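Local structure of bifunctional cytochrome P450/NADPH--P450 reductase (Deinococcus aerius, 7F3H) at residues 122-127 and 304-309. The protein probably hydroxylates organic substrates at a heme iron, using electrons that its fused reductase part takes from NADPH. Numbering follows the deposited sequence.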
ATOM      1  N   GLN A 122       7.167  19.197   2.350  1.00 31.65           N
ATOM      2  CA  GLN A 122       6.308  18.830   1.227  1.00 31.95           C
ATOM      3  C   GLN A 122       5.083  18.064   1.712  1.00 30.47           C
ATOM      4  O   GLN A 122       3.945  18.421   1.382  1.00 34.65           O
ATOM      5  CB  GLN A 122       7.106  18.019   0.204  1.00 34.40           C
ATOM      6  CG  GLN A 122       8.398  18.719  -0.236  1.00 37.33           C
ATOM      7  CD  GLN A 122       9.556  17.750  -0.428  1.00 42.52           C
ATOM      8  OE1 GLN A 122       9.356  16.543  -0.619  1.00 42.64           O
ATOM      9  NE2 GLN A 122      10.780  18.265  -0.329  1.00 50.32           N
ATOM     10  N   MET A 123       5.285  17.047   2.552  1.00 33.55           N
ATOM     11  CA  MET A 123       4.142  16.354   3.137  1.00 29.72           C
ATOM     12  C   MET A 123       3.235  17.353   3.847  1.00 32.60           C
ATOM     13  O   MET A 123       2.002  17.346   3.676  1.00 36.45           O
ATOM     14  CB  MET A 123       4.611  15.266   4.099  1.00 32.44           C
ATOM     15  CG  MET A 123       5.576  14.248   3.491  1.00 29.75           C
ATOM     16  SD  MET A 123       6.203  13.189   4.831  1.00 31.64           S
ATOM     17  CE  MET A 123       6.591  11.663   3.978  1.00 36.04           C
ATOM     18  N   LEU A 124       3.838  18.247   4.635  1.00 28.28           N
ATOM     19  CA  LEU A 124       3.028  19.200   5.379  1.00 29.90           C
ATOM     20  C   LEU A 124       2.251  20.095   4.429  1.00 30.73           C
ATOM     21  O   LEU A 124       1.056  20.359   4.642  1.00 33.92           O
ATOM     22  CB  LEU A 124       3.907  20.015   6.326  1.00 31.16           C
ATOM     23  CG  LEU A 124       3.310  21.124   7.200  1.00 36.93           C
ATOM     24  CD1 LEU A 124       2.418  20.603   8.358  1.00 28.68           C
ATOM     25  CD2 LEU A 124       4.477  21.945   7.744  1.00 32.34           C
ATOM     26  N   GLU A 125       2.874  20.494   3.322  1.00 27.35           N
ATOM     27  CA  GLU A 125       2.164  21.385   2.417  1.00 30.31           C
ATOM     28  C   GLU A 125       0.872  20.730   1.976  1.00 32.87           C
ATOM     29  O   GLU A 125      -0.191  21.368   1.952  1.00 32.33           O
ATOM     30  CB  GLU A 125       3.031  21.749   1.214  1.00 27.83           C
ATOM     31  CG  GLU A 125       2.333  22.688   0.198  1.00 26.21           C
ATOM     32  CD  GLU A 125       3.181  22.898  -1.063  1.00 35.09           C
ATOM     33  OE1 GLU A 125       4.415  23.143  -0.939  1.00 30.69           O
ATOM     34  OE2 GLU A 125       2.622  22.790  -2.179  1.00 31.75           O
ATOM     35  N   VAL A 126       0.947  19.439   1.631  1.00 29.68           N
ATOM     36  CA  VAL A 126      -0.246  18.775   1.141  1.00 30.72           C
ATOM     37  C   VAL A 126      -1.229  18.549   2.291  1.00 32.65           C
ATOM     38  O   VAL A 126      -2.426  18.838   2.161  1.00 30.80           O
ATOM     39  CB  VAL A 126       0.127  17.473   0.409  1.00 31.18           C
ATOM     40  CG1 VAL A 126      -1.115  16.796  -0.071  1.00 29.01           C
ATOM     41  CG2 VAL A 126       1.053  17.763  -0.786  1.00 29.46           C
ATOM     42  N   ALA A 127      -0.725  18.102   3.454  1.00 30.86           N
ATOM     43  CA  ALA A 127      -1.611  17.795   4.573  1.00 28.65           C
ATOM     44  C   ALA A 127      -2.442  19.021   4.957  1.00 34.48           C
ATOM     45  O   ALA A 127      -3.675  18.930   5.122  1.00 37.17           O
ATOM     46  CB  ALA A 127      -0.792  17.263   5.754  1.00 28.39           C
ATOM     47  N   ASP A 304      -3.055  26.223  17.636  1.00 39.14           N
ATOM     48  CA  ASP A 304      -2.930  25.970  16.210  1.00 36.15           C
ATOM     49  C   ASP A 304      -1.476  25.758  15.832  1.00 38.38           C
ATOM     50  O   ASP A 304      -1.106  25.903  14.662  1.00 38.02           O
ATOM     51  CB  ASP A 304      -3.547  27.117  15.401  1.00 35.99           C
ATOM     52  CG  ASP A 304      -2.931  28.471  15.727  1.00 46.13           C
ATOM     53  OD1 ASP A 304      -1.979  28.517  16.540  1.00 49.02           O
ATOM     54  OD2 ASP A 304      -3.382  29.497  15.159  1.00 48.04           O
ATOM     55  N   ALA A 305      -0.685  25.255  16.786  1.00 37.25           N
ATOM     56  CA  ALA A 305       0.724  24.982  16.547  1.00 31.16           C
ATOM     57  C   ALA A 305       0.916  24.097  15.326  1.00 32.58           C
ATOM     58  O   ALA A 305       0.188  23.127  15.114  1.00 37.65           O
ATOM     59  CB  ALA A 305       1.341  24.312  17.772  1.00 33.16           C
ATOM     60  N   VAL A 306       1.919  24.442  14.537  1.00 33.68           N
ATOM     61  CA  VAL A 306       2.253  23.737  13.307  1.00 31.41           C
ATOM     62  C   VAL A 306       3.375  22.760  13.645  1.00 34.82           C
ATOM     63  O   VAL A 306       4.389  23.181  14.210  1.00 34.63           O
ATOM     64  CB  VAL A 306       2.694  24.730  12.208  1.00 30.53           C
ATOM     65  CG1 VAL A 306       3.135  24.032  10.968  1.00 32.09           C
ATOM     66  CG2 VAL A 306       1.588  25.724  11.885  1.00 31.44           C
ATOM     67  N   PRO A 307       3.239  21.480  13.330  1.00 34.33           N
ATOM     68  CA  PRO A 307       4.272  20.515  13.701  1.00 30.19           C
ATOM     69  C   PRO A 307       5.515  20.671  12.832  1.00 34.31           C
ATOM     70  O   PRO A 307       5.496  21.300  11.766  1.00 24.74           O
ATOM     71  CB  PRO A 307       3.597  19.152  13.471  1.00 36.81           C
ATOM     72  CG  PRO A 307       2.513  19.412  12.440  1.00 33.66           C
ATOM     73  CD  PRO A 307       2.073  20.850  12.666  1.00 35.11           C
ATOM     74  N   THR A 308       6.628  20.159  13.374  1.00 34.10           N
ATOM     75  CA  THR A 308       7.854  19.859  12.643  1.00 32.07           C
ATOM     76  C   THR A 308       7.969  18.347  12.471  1.00 32.76           C
ATOM     77  O   THR A 308       7.132  17.577  12.958  1.00 32.86           O
ATOM     78  CB  THR A 308       9.106  20.345  13.371  1.00 30.95           C
ATOM     79  OG1 THR A 308       9.261  19.567  14.560  1.00 29.59           O
ATOM     80  CG2 THR A 308       9.054  21.842  13.684  1.00 29.68           C
ATOM     81  N   TYR A 309       9.002  17.930  11.725  1.00 32.78           N
ATOM     82  CA  TYR A 309       9.334  16.509  11.659  1.00 36.33           C
ATOM     83  C   TYR A 309       9.626  15.947  13.047  1.00 36.38           C
ATOM     84  O   TYR A 309       9.319  14.778  13.330  1.00 37.36           O
ATOM     85  CB  TYR A 309      10.504  16.289  10.705  1.00 31.04           C
ATOM     86  CG  TYR A 309      11.065  14.892  10.708  1.00 32.28           C
ATOM     87  CD1 TYR A 309      10.411  13.850  10.052  1.00 30.99           C
ATOM     88  CD2 TYR A 309      12.273  14.610  11.350  1.00 34.24           C
ATOM     89  CE1 TYR A 309      10.942  12.552  10.041  1.00 29.94           C
ATOM     90  CE2 TYR A 309      12.805  13.318  11.344  1.00 31.55           C
ATOM     91  CZ  TYR A 309      12.136  12.304  10.689  1.00 27.10           C
ATOM     92  OH  TYR A 309      12.664  11.045  10.697  1.00 31.40           O
TER
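L124, on helix 113-137, faces P307 in the extended loop that runs from helix 287-300 to helix 309-313; their CA atoms lie 8.5 Å apart, the nearest CA pair of the two segments, and no hydrogen bond joins the two segments. The contact is made by L124, whose CB points toward the loop. With CG anti to the backbone N (chi1 178°), the isobutyl group extends away from the helix, and both of its methyls meet the loop. CD2 is nearest V306, resting 4.1 Å from CG1 of that valine, while CD1 approaches the proline ring, 4.3 Å from P307 CG. The leucine and valine side chains cross at about a right angle, methyl against methyl. V306 CG1 is itself anti to the backbone N (chi1 176°), which carries this branch to the leucine. CD2 also lies 4.2 Å from the carbonyl O of P307, a van der Waals neighbour rather than a bonded one.

The patch is small, 98 Å² counted over both sides, and graded in burial: P307 is buried and also packs on L421 of helix 408-425 and on L301, whereas V306 is exposed and additionally touches Q128, one turn beyond L124. Farther along the loop, Y309 leans on M116, K117 and F120 of the same helix, and its OH is hydrogen-bonded to Q113. T308 occupies the N-cap position of helix 309-313, its side chain capping a backbone N there.

This is peripheral apolar packing in the cytochrome P450 fold: a connecting loop laid along helix 113-137, which probably corresponds to the D helix of the family, touching it through L124 against V306 and P307, with Y309 and V306 adding contacts to the same helix.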